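Local atomic coordinates of acyl-coenzyme A oxidase 1 (Yarrowia lipolytica, PDB entry 5Y9D), a protein that uses FAD to oxidise 2,3-saturated acyl-CoAs to (2E)-enoyl-CoAs with molecular oxygen, releasing hydrogen peroxide in peroxisomal fatty acid beta-oxidation. Residues 421-426 / 563-568; 524-529 / 572-577; 517-522 / 576-581. All blocks are in the same frame, centred on the assembly; numbering follows the deposited sequence.

Contact 1 (421-426 / 563-568); sequences KAFTTW and QCARIH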
loop_
_atom_site.group_PDB
_atom_site.type_symbol
_atom_site.label_atom_id
_atom_site.label_comp_id
_atom_site.label_asym_id
_atom_site.label_seq_id
_atom_site.Cartn_x
_atom_site.Cartn_y
_atom_site.Cartn_z
ATOM N N LYS A 421 -10.878 -8.448 12.342
ATOM C CA LYS A 421 -10.580 -8.610 10.910
ATOM C C LYS A 421 -10.097 -7.296 10.314
ATOM O O LYS A 421 -9.020 -7.225 9.729
ATOM C CB LYS A 421 -11.814 -9.124 10.154
ATOM C CG LYS A 421 -11.619 -9.426 8.680
ATOM C CD LYS A 421 -11.728 -8.197 7.791
ATOM C CE LYS A 421 -12.145 -8.573 6.376
ATOM N NZ LYS A 421 -12.444 -7.399 5.513
ATOM N N ALA A 422 -10.878 -6.242 10.458
ATOM C CA ALA A 422 -10.492 -5.003 9.828
ATOM C C ALA A 422 -9.102 -4.553 10.263
ATOM O O ALA A 422 -8.228 -4.314 9.440
ATOM C CB ALA A 422 -11.532 -3.913 10.071
ATOM N N PHE A 423 -8.872 -4.456 11.551
ATOM C CA PHE A 423 -7.612 -3.865 12.007
ATOM C C PHE A 423 -6.433 -4.766 11.765
ATOM O O PHE A 423 -5.362 -4.263 11.330
ATOM C CB PHE A 423 -7.700 -3.409 13.456
ATOM C CG PHE A 423 -8.699 -2.317 13.640
ATOM C CD1 PHE A 423 -8.461 -1.072 13.094
ATOM C CD2 PHE A 423 -9.903 -2.545 14.290
ATOM C CE1 PHE A 423 -9.384 -0.051 13.232
ATOM C CE2 PHE A 423 -10.839 -1.528 14.419
ATOM C CZ PHE A 423 -10.585 -0.273 13.887
ATOM N N THR A 424 -6.599 -6.073 11.994
ATOM C CA THR A 424 -5.503 -6.958 11.671
ATOM C C THR A 424 -5.154 -7.011 10.203
ATOM O O THR A 424 -3.982 -7.054 9.908
ATOM C CB THR A 424 -5.635 -8.349 12.229
ATOM O OG1 THR A 424 -6.802 -8.994 11.711
ATOM C CG2 THR A 424 -5.638 -8.258 13.771
ATOM N N THR A 425 -6.125 -6.944 9.289
ATOM C CA THR A 425 -5.803 -6.924 7.847
ATOM C C THR A 425 -5.196 -5.574 7.373
ATOM O O THR A 425 -4.297 -5.553 6.561
ATOM C CB THR A 425 -7.002 -7.331 6.958
ATOM O OG1 THR A 425 -8.118 -6.411 7.110
ATOM C CG2 THR A 425 -7.414 -8.744 7.313
ATOM N N TRP A 426 -5.671 -4.457 7.897
ATOM C CA TRP A 426 -4.957 -3.205 7.685
ATOM C C TRP A 426 -3.540 -3.194 8.262
ATOM O O TRP A 426 -2.628 -2.601 7.670
ATOM C CB TRP A 426 -5.699 -2.036 8.296
ATOM C CG TRP A 426 -6.743 -1.425 7.438
ATOM C CD1 TRP A 426 -6.747 -1.315 6.094
ATOM C CD2 TRP A 426 -7.934 -0.795 7.903
ATOM N NE1 TRP A 426 -7.886 -0.654 5.681
ATOM C CE2 TRP A 426 -8.620 -0.316 6.778
ATOM C CE3 TRP A 426 -8.478 -0.584 9.173
ATOM C CZ2 TRP A 426 -9.828 0.343 6.872
ATOM C CZ3 TRP A 426 -9.668 0.102 9.272
ATOM C CH2 TRP A 426 -10.343 0.545 8.120
ATOM N N GLN A 563 -13.552 5.215 15.939
ATOM C CA GLN A 563 -12.634 5.409 17.061
ATOM C C GLN A 563 -12.731 4.309 18.099
ATOM O O GLN A 563 -11.708 3.795 18.561
ATOM C CB GLN A 563 -12.856 6.751 17.712
ATOM C CG GLN A 563 -12.031 7.857 17.072
ATOM C CD GLN A 563 -10.578 7.786 17.520
ATOM O OE1 GLN A 563 -9.865 6.805 17.236
ATOM N NE2 GLN A 563 -10.135 8.811 18.240
ATOM N N CYS A 564 -13.949 3.897 18.419
ATOM C CA CYS A 564 -14.140 2.945 19.488
ATOM C C CYS A 564 -13.673 1.557 19.095
ATOM O O CYS A 564 -13.041 0.851 19.878
ATOM C CB CYS A 564 -15.610 2.939 19.916
ATOM S SG CYS A 564 -16.146 4.562 20.523
ATOM N N ALA A 565 -13.973 1.181 17.859
ATOM C CA ALA A 565 -13.560 -0.096 17.333
ATOM C C ALA A 565 -12.074 -0.143 17.424
ATOM O O ALA A 565 -11.498 -1.123 17.873
ATOM C CB ALA A 565 -13.998 -0.244 15.887
ATOM N N ARG A 566 -11.458 0.954 17.018
ATOM C CA ARG A 566 -10.021 1.006 16.914
ATOM C C ARG A 566 -9.344 0.845 18.235
ATOM O O ARG A 566 -8.482 0.007 18.318
ATOM C CB ARG A 566 -9.523 2.309 16.275
ATOM C CG ARG A 566 -8.140 2.139 15.646
ATOM C CD ARG A 566 -7.224 3.262 15.995
ATOM N NE ARG A 566 -7.231 4.290 14.977
ATOM C CZ ARG A 566 -6.835 5.548 15.192
ATOM N NH1 ARG A 566 -6.432 5.921 16.414
ATOM N NH2 ARG A 566 -6.850 6.434 14.185
ATOM N N ILE A 567 -9.692 1.674 19.238
ATOM C CA ILE A 567 -9.061 1.557 20.564
ATOM C C ILE A 567 -9.365 0.219 21.242
ATOM O O ILE A 567 -8.499 -0.365 21.848
ATOM C CB ILE A 567 -9.455 2.645 21.585
ATOM C CG1 ILE A 567 -9.678 4.004 20.946
ATOM C CG2 ILE A 567 -8.367 2.787 22.648
ATOM C CD1 ILE A 567 -8.474 4.509 20.183
ATOM N N HIS A 568 -10.592 -0.260 21.148
ATOM C CA HIS A 568 -11.001 -1.454 21.907
ATOM C C HIS A 568 -10.339 -2.705 21.335
ATOM O O HIS A 568 -9.913 -3.593 22.064
ATOM C CB HIS A 568 -12.525 -1.609 21.857
ATOM C CG HIS A 568 -12.996 -3.004 22.126
ATOM N ND1 HIS A 568 -13.054 -3.538 23.391
ATOM C CD2 HIS A 568 -13.383 -3.988 21.289
ATOM C CE1 HIS A 568 -13.483 -4.784 23.326
ATOM N NE2 HIS A 568 -13.679 -5.084 22.063
#

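Contact 2 (524-529 / 572-577); sequences EAFRTA and HLISSF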
loop_
_atom_site.group_PDB
_atom_site.type_symbol
_atom_site.label_atom_id
_atom_site.label_comp_id
_atom_site.label_asym_id
_atom_site.label_seq_id
_atom_site.Cartn_x
_atom_site.Cartn_y
_atom_site.Cartn_z
ATOM N N GLU A 524 -4.689 -1.299 31.847
ATOM C CA GLU A 524 -5.619 -0.392 32.487
ATOM C C GLU A 524 -5.636 0.942 31.766
ATOM O O GLU A 524 -6.689 1.559 31.630
ATOM C CB GLU A 524 -5.241 -0.219 33.969
ATOM C CG GLU A 524 -6.186 0.673 34.776
ATOM C CD GLU A 524 -7.628 0.201 34.718
ATOM O OE1 GLU A 524 -7.812 -1.029 34.602
ATOM O OE2 GLU A 524 -8.572 1.034 34.776
ATOM N N ALA A 525 -4.480 1.388 31.269
ATOM C CA ALA A 525 -4.448 2.650 30.537
ATOM C C ALA A 525 -5.250 2.515 29.269
ATOM O O ALA A 525 -5.999 3.433 28.875
ATOM C CB ALA A 525 -3.034 3.069 30.218
ATOM N N PHE A 526 -5.112 1.354 28.639
ATOM C CA PHE A 526 -5.784 1.146 27.366
ATOM C C PHE A 526 -7.257 0.961 27.554
ATOM O O PHE A 526 -8.033 1.585 26.834
ATOM C CB PHE A 526 -5.156 0.008 26.547
ATOM C CG PHE A 526 -4.254 0.517 25.490
ATOM C CD1 PHE A 526 -2.920 0.719 25.748
ATOM C CD2 PHE A 526 -4.763 0.905 24.276
ATOM C CE1 PHE A 526 -2.091 1.248 24.792
ATOM C CE2 PHE A 526 -3.944 1.437 23.316
ATOM C CZ PHE A 526 -2.603 1.610 23.576
ATOM N N ARG A 527 -7.637 0.130 28.522
ATOM C CA ARG A 527 -9.044 -0.048 28.896
ATOM C C ARG A 527 -9.763 1.265 29.255
ATOM O O ARG A 527 -10.894 1.514 28.826
ATOM C CB ARG A 527 -9.140 -1.022 30.049
ATOM C CG ARG A 527 -8.817 -2.432 29.622
ATOM C CD ARG A 527 -8.786 -3.396 30.773
ATOM N NE ARG A 527 -8.821 -4.752 30.243
ATOM C CZ ARG A 527 -8.648 -5.859 30.950
ATOM N NH1 ARG A 527 -8.429 -5.842 32.264
ATOM N NH2 ARG A 527 -8.716 -7.007 30.318
ATOM N N THR A 528 -9.081 2.106 30.018
ATOM C CA THR A 528 -9.541 3.455 30.323
ATOM C C THR A 528 -9.761 4.320 29.091
ATOM O O THR A 528 -10.759 5.033 29.010
ATOM C CB THR A 528 -8.514 4.153 31.242
ATOM O OG1 THR A 528 -8.400 3.390 32.443
ATOM C CG2 THR A 528 -8.936 5.547 31.573
ATOM N N ALA A 529 -8.818 4.302 28.153
ATOM C CA ALA A 529 -8.995 5.077 26.916
ATOM C C ALA A 529 -10.169 4.520 26.124
ATOM O O ALA A 529 -11.002 5.259 25.638
ATOM C CB ALA A 529 -7.727 5.089 26.062
ATOM N N HIS A 572 -7.833 -5.018 23.157
ATOM C CA HIS A 572 -8.029 -6.452 23.182
ATOM C C HIS A 572 -6.755 -7.242 22.858
ATOM O O HIS A 572 -6.469 -8.292 23.482
ATOM C CB HIS A 572 -9.105 -6.840 22.192
ATOM C CG HIS A 572 -9.649 -8.213 22.407
ATOM N ND1 HIS A 572 -10.268 -8.587 23.576
ATOM C CD2 HIS A 572 -9.705 -9.289 21.591
ATOM C CE1 HIS A 572 -10.665 -9.842 23.482
ATOM N NE2 HIS A 572 -10.342 -10.288 22.284
ATOM N N LEU A 573 -5.989 -6.759 21.888
ATOM C CA LEU A 573 -4.829 -7.523 21.432
ATOM C C LEU A 573 -3.724 -7.437 22.442
ATOM O O LEU A 573 -3.113 -8.459 22.794
ATOM C CB LEU A 573 -4.325 -7.052 20.085
ATOM C CG LEU A 573 -5.047 -7.612 18.871
ATOM C CD1 LEU A 573 -4.425 -6.968 17.628
ATOM C CD2 LEU A 573 -4.956 -9.138 18.776
ATOM N N ILE A 574 -3.470 -6.215 22.901
ATOM C CA ILE A 574 -2.485 -5.976 23.956
ATOM C C ILE A 574 -2.832 -6.869 25.149
ATOM O O ILE A 574 -1.988 -7.612 25.634
ATOM C CB ILE A 574 -2.429 -4.468 24.347
ATOM C CG1 ILE A 574 -1.747 -3.672 23.228
ATOM C CG2 ILE A 574 -1.763 -4.260 25.721
ATOM C CD1 ILE A 574 -1.898 -2.173 23.378
ATOM N N SER A 575 -4.095 -6.855 25.561
ATOM C CA SER A 575 -4.525 -7.700 26.689
ATOM C C SER A 575 -4.363 -9.169 26.414
ATOM O O SER A 575 -3.976 -9.906 27.313
ATOM C CB SER A 575 -5.983 -7.455 27.066
ATOM O OG SER A 575 -6.086 -6.375 27.948
ATOM N N SER A 576 -4.692 -9.607 25.198
ATOM C CA SER A 576 -4.575 -11.022 24.868
ATOM C C SER A 576 -3.125 -11.498 24.842
ATOM O O SER A 576 -2.845 -12.627 25.207
ATOM C CB SER A 576 -5.248 -11.334 23.534
ATOM O OG SER A 576 -6.589 -10.880 23.542
ATOM N N PHE A 577 -2.214 -10.638 24.419
ATOM C CA PHE A 577 -0.797 -10.975 24.395
ATOM C C PHE A 577 -0.282 -11.198 25.800
ATOM O O PHE A 577 0.391 -12.192 26.056
ATOM C CB PHE A 577 0.009 -9.861 23.726
ATOM C CG PHE A 577 1.355 -10.287 23.208
ATOM C CD1 PHE A 577 1.865 -11.574 23.420
ATOM C CD2 PHE A 577 2.140 -9.377 22.536
ATOM C CE1 PHE A 577 3.103 -11.931 22.941
ATOM C CE2 PHE A 577 3.388 -9.731 22.065
ATOM C CZ PHE A 577 3.864 -11.015 22.257
#

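Contact 3 (517-522 / 576-581); sequences LSPEFL and SFYARI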
loop_
_atom_site.group_PDB
_atom_site.type_symbol
_atom_site.label_atom_id
_atom_site.label_comp_id
_atom_site.label_asym_id
_atom_site.label_seq_id
_atom_site.Cartn_x
_atom_site.Cartn_y
_atom_site.Cartn_z
ATOM N N LEU A 517 6.308 0.681 32.559
ATOM C CA LEU A 517 6.740 -0.667 32.157
ATOM C C LEU A 517 5.904 -1.770 32.793
ATOM O O LEU A 517 6.320 -2.934 32.809
ATOM C CB LEU A 517 8.206 -0.902 32.528
ATOM C CG LEU A 517 9.267 -0.225 31.673
ATOM C CD1 LEU A 517 10.636 -0.550 32.254
ATOM C CD2 LEU A 517 9.161 -0.680 30.226
ATOM N N SER A 518 4.732 -1.420 33.321
ATOM C CA SER A 518 3.884 -2.406 33.991
ATOM C C SER A 518 2.781 -2.870 33.051
ATOM O O SER A 518 2.031 -2.054 32.532
ATOM C CB SER A 518 3.250 -1.836 35.262
ATOM O OG SER A 518 2.727 -2.900 36.045
ATOM N N PRO A 519 2.678 -4.186 32.838
ATOM C CA PRO A 519 1.537 -4.762 32.141
ATOM C C PRO A 519 0.172 -4.303 32.681
ATOM O O PRO A 519 -0.680 -3.849 31.907
ATOM C CB PRO A 519 1.736 -6.256 32.352
ATOM C CG PRO A 519 3.216 -6.420 32.406
ATOM C CD PRO A 519 3.748 -5.173 33.062
ATOM N N GLU A 520 -0.030 -4.396 33.990
ATOM C CA GLU A 520 -1.299 -3.969 34.603
ATOM C C GLU A 520 -1.590 -2.513 34.267
ATOM O O GLU A 520 -2.716 -2.156 33.988
ATOM C CB GLU A 520 -1.313 -4.133 36.141
ATOM C CG GLU A 520 -2.697 -3.882 36.778
ATOM C CD GLU A 520 -2.665 -3.149 38.137
ATOM O OE1 GLU A 520 -1.885 -3.566 39.030
ATOM O OE2 GLU A 520 -3.440 -2.170 38.320
ATOM N N PHE A 521 -0.583 -1.667 34.313
ATOM C CA PHE A 521 -0.840 -0.264 34.107
ATOM C C PHE A 521 -1.189 0.019 32.644
ATOM O O PHE A 521 -2.084 0.819 32.356
ATOM C CB PHE A 521 0.346 0.594 34.540
ATOM C CG PHE A 521 0.161 2.038 34.209
ATOM C CD1 PHE A 521 -0.517 2.875 35.078
ATOM C CD2 PHE A 521 0.579 2.537 32.980
ATOM C CE1 PHE A 521 -0.729 4.200 34.741
ATOM C CE2 PHE A 521 0.365 3.853 32.634
ATOM C CZ PHE A 521 -0.291 4.687 33.519
ATOM N N LEU A 522 -0.470 -0.622 31.726
ATOM C CA LEU A 522 -0.658 -0.375 30.297
ATOM C C LEU A 522 -2.040 -0.852 29.930
ATOM O O LEU A 522 -2.823 -0.110 29.333
ATOM C CB LEU A 522 0.422 -1.077 29.463
ATOM C CG LEU A 522 1.816 -0.521 29.761
ATOM C CD1 LEU A 522 2.930 -1.381 29.194
ATOM C CD2 LEU A 522 1.922 0.915 29.292
ATOM N N SER A 576 -4.692 -9.607 25.198
ATOM C CA SER A 576 -4.575 -11.022 24.868
ATOM C C SER A 576 -3.125 -11.498 24.842
ATOM O O SER A 576 -2.845 -12.627 25.207
ATOM C CB SER A 576 -5.248 -11.334 23.534
ATOM O OG SER A 576 -6.589 -10.880 23.542
ATOM N N PHE A 577 -2.214 -10.638 24.419
ATOM C CA PHE A 577 -0.797 -10.975 24.395
ATOM C C PHE A 577 -0.282 -11.198 25.800
ATOM O O PHE A 577 0.391 -12.192 26.056
ATOM C CB PHE A 577 0.009 -9.861 23.726
ATOM C CG PHE A 577 1.355 -10.287 23.208
ATOM C CD1 PHE A 577 1.865 -11.574 23.420
ATOM C CD2 PHE A 577 2.140 -9.377 22.536
ATOM C CE1 PHE A 577 3.103 -11.931 22.941
ATOM C CE2 PHE A 577 3.388 -9.731 22.065
ATOM C CZ PHE A 577 3.864 -11.015 22.257
ATOM N N TYR A 578 -0.614 -10.295 26.720
ATOM C CA TYR A 578 -0.202 -10.469 28.141
ATOM C C TYR A 578 -0.800 -11.707 28.804
ATOM O O TYR A 578 -0.156 -12.349 29.608
ATOM C CB TYR A 578 -0.599 -9.243 28.963
ATOM C CG TYR A 578 0.318 -8.084 28.759
ATOM C CD1 TYR A 578 1.668 -8.214 28.986
ATOM C CD2 TYR A 578 -0.163 -6.845 28.354
ATOM C CE1 TYR A 578 2.521 -7.151 28.801
ATOM C CE2 TYR A 578 0.694 -5.773 28.188
ATOM C CZ TYR A 578 2.039 -5.940 28.423
ATOM O OH TYR A 578 2.914 -4.906 28.252
ATOM N N ALA A 579 -2.045 -12.012 28.473
ATOM C CA ALA A 579 -2.719 -13.164 29.033
ATOM C C ALA A 579 -2.010 -14.453 28.631
ATOM O O ALA A 579 -2.002 -15.403 29.406
ATOM C CB ALA A 579 -4.174 -13.197 28.580
ATOM N N ARG A 580 -1.436 -14.491 27.424
ATOM C CA ARG A 580 -0.646 -15.660 26.979
ATOM C C ARG A 580 0.797 -15.686 27.547
ATOM O O ARG A 580 1.350 -16.751 27.788
ATOM C CB ARG A 580 -0.572 -15.735 25.437
ATOM C CG ARG A 580 -1.864 -16.077 24.720
ATOM C CD ARG A 580 -2.111 -17.558 24.562
ATOM N NE ARG A 580 -1.282 -18.187 23.518
ATOM C CZ ARG A 580 -1.520 -18.170 22.202
ATOM N NH1 ARG A 580 -2.559 -17.511 21.705
ATOM N NH2 ARG A 580 -0.715 -18.831 21.372
ATOM N N ILE A 581 1.409 -14.518 27.720
ATOM C CA ILE A 581 2.772 -14.402 28.287
ATOM C C ILE A 581 2.790 -14.889 29.749
ATOM O O ILE A 581 3.815 -15.371 30.265
ATOM C CB ILE A 581 3.296 -12.939 28.192
ATOM C CG1 ILE A 581 3.213 -12.457 26.742
ATOM C CG2 ILE A 581 4.716 -12.792 28.747
ATOM C CD1 ILE A 581 4.265 -11.464 26.305
#

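Contact 1 (421-426 / 563-568)
Two turns of helix meet where Phe423 reaches Ala565 and Arg566, and the helix carrying Phe423 is anchored on its far side by Lys421, whose NZ is gripped by four oxygens: the backbone O atoms of Gln460, Trp463 and Gly465 and OD1 of Asn467. Two of these carbonyls flank Glu464, probably the catalytic proton acceptor, as in related enzymes, so this buried lysine fastens helix 400-437 to the loop bearing that residue. The contact with 563-568 is apolar and rests on one ring. With CG anti to its own carbonyl carbon (chi1 -64°), Phe423 projects straight at the neighbouring helix and ends against the backbone. Its CZ lies 3.3 Å from CA of Arg566, and CE2 is 3.5 Å from C of Ala565, both approached obliquely. The methyl CB of Ala565 sits at the ring edge, in plane, 3.7 Å from CE2. On the other flank CE1 packs 3.5 Å from CG of Arg566. That arginine then bends at chi2 and chi3 and carries its guanidinium away, its plane 83° from that of the phenyl; NH1 forms a salt bridge with Asp607. Phe423 also leans on Cys471 of helix 467-486, while its CD1 lies at the edge of the Trp426 indole, whose NE1 is hydrogen-bonded to Gln437 of the second subunit. With an alanine in place of Phe423, the Ala565 methyl and the Arg566 methylene would probably lose their partner and a gap would open between the two helices. No hydrogen bond spans the segments, so helix 400-437 and helix 558-581 are joined here by dispersion forces, the charged end of Arg566 being spent elsewhere.

Contact 2 (524-529 / 572-577)
The phenyl ring of Phe526 has the terminal methyl of Ile574 over one face: CD1 stands 3.8 Å from the ring centroid and only 13° off the normal, a well-centred CH-pi contact. Ile574 delivers this methyl because CG1 is anti to its carbonyl carbon (chi1 -73°) and the chain then continues extended, crossing the ring at about a right angle. Phe611 adds an edge-to-face stack to the same phenyl, and Ser603 of helix 589-606 touches both Phe526 and Ile574. A second flat group, the guanidinium of Arg527, approaches Ser575 obliquely at the end of an extended chain. Its NH2 is 3.6 Å from Ser575 OG, a polar proximity at the partly exposed border of the contact. On the far side of helix 558-581 the imidazole of His572 has Ser576 OG above the centre of one face, and that hydroxyl is hydrogen-bonded to Glu377 of helix 355-391. Within 524-529, Thr528 OG1 donates to Glu524 O at 2.6 Å, from the opposite face of the carbonyl plane to the backbone N of Thr528, so one oxygen takes two bonds. Helix 519-544 and helix 558-581 run in roughly opposite directions here, inclined to each other, with helix 589-606 closing over the apolar face, an arrangement characteristic of the all-helical C-terminal region of acyl-CoA oxidases.

Contact 3 (517-522 / 576-581)
Pro519 lies across the ring of Tyr578 where two roughly antiparallel helices of the C-terminal helical bundle pack together, the proline in the first turn of helix 519-544 and the tyrosine close to the end of helix 558-581. Ser518 occupies the N-cap position, and the proline directly after it suits a first turn, where the missing N-H costs no helical hydrogen bond. The regular bonding of that turn begins with Leu522 N to Ser518 O.

The main interaction is CH-pi. CB of Pro519 stands over one face of the phenol, 3.9 Å from its centroid and 16° off the normal, displaced toward the rim. The neighbouring CG packs 3.7 Å from CE1 of Tyr578, so two methylenes of the pyrrolidine lie along the same side of the ring, the two groups crossing at about a right angle. Tyr578 gets there with CG anti to its carbonyl carbon (chi1 -77°), which sends the ring out from its helix toward the start of the other.

Polar interactions lie outside the pair. Tyr578 OH is hydrogen-bonded to OD1 of Asn597 on helix 589-606, a bond that should fix how far the phenol can swing against the proline. Ala596 of that helix touches Tyr578 as well as Ile581, so helix 589-606 packs beside both residues. On another side of helix 558-581, Arg580 forms a salt bridge with Asp376 and a hydrogen bond with Phe50 O, tying this end of the helix to helix 355-391 and helix 44-52.

Van der Waals packing completes the contact one turn beyond the proline. There a methyl of Leu522 flanks the phenolic oxygen, with CD1 3.6 Å from Tyr578 OH.

From the N terminus, the chain first passes 421-426 on helix 400-437, which is met by 563-568 when contact 1 closes a loop of 136 residues. Before that closure, the start of helix 519-544, with the two residues before it, opens contact 3, and 524-529 opens contact 2. Helix 558-581 then closes contacts 1, 2 and 3 in that order. Contact 1 crosses both others, whereas the loop of contact 2 (42 residues) lies within that of contact 3 (53 residues), their closing ends overlapping at Ser576 and Phe577. Different turns of helix 558-581 join helix 400-437 of the C-alpha1 domain to helix 519-544 of the C-terminal region, and contacts 1 and 2 touch through Ile567 and Ala529.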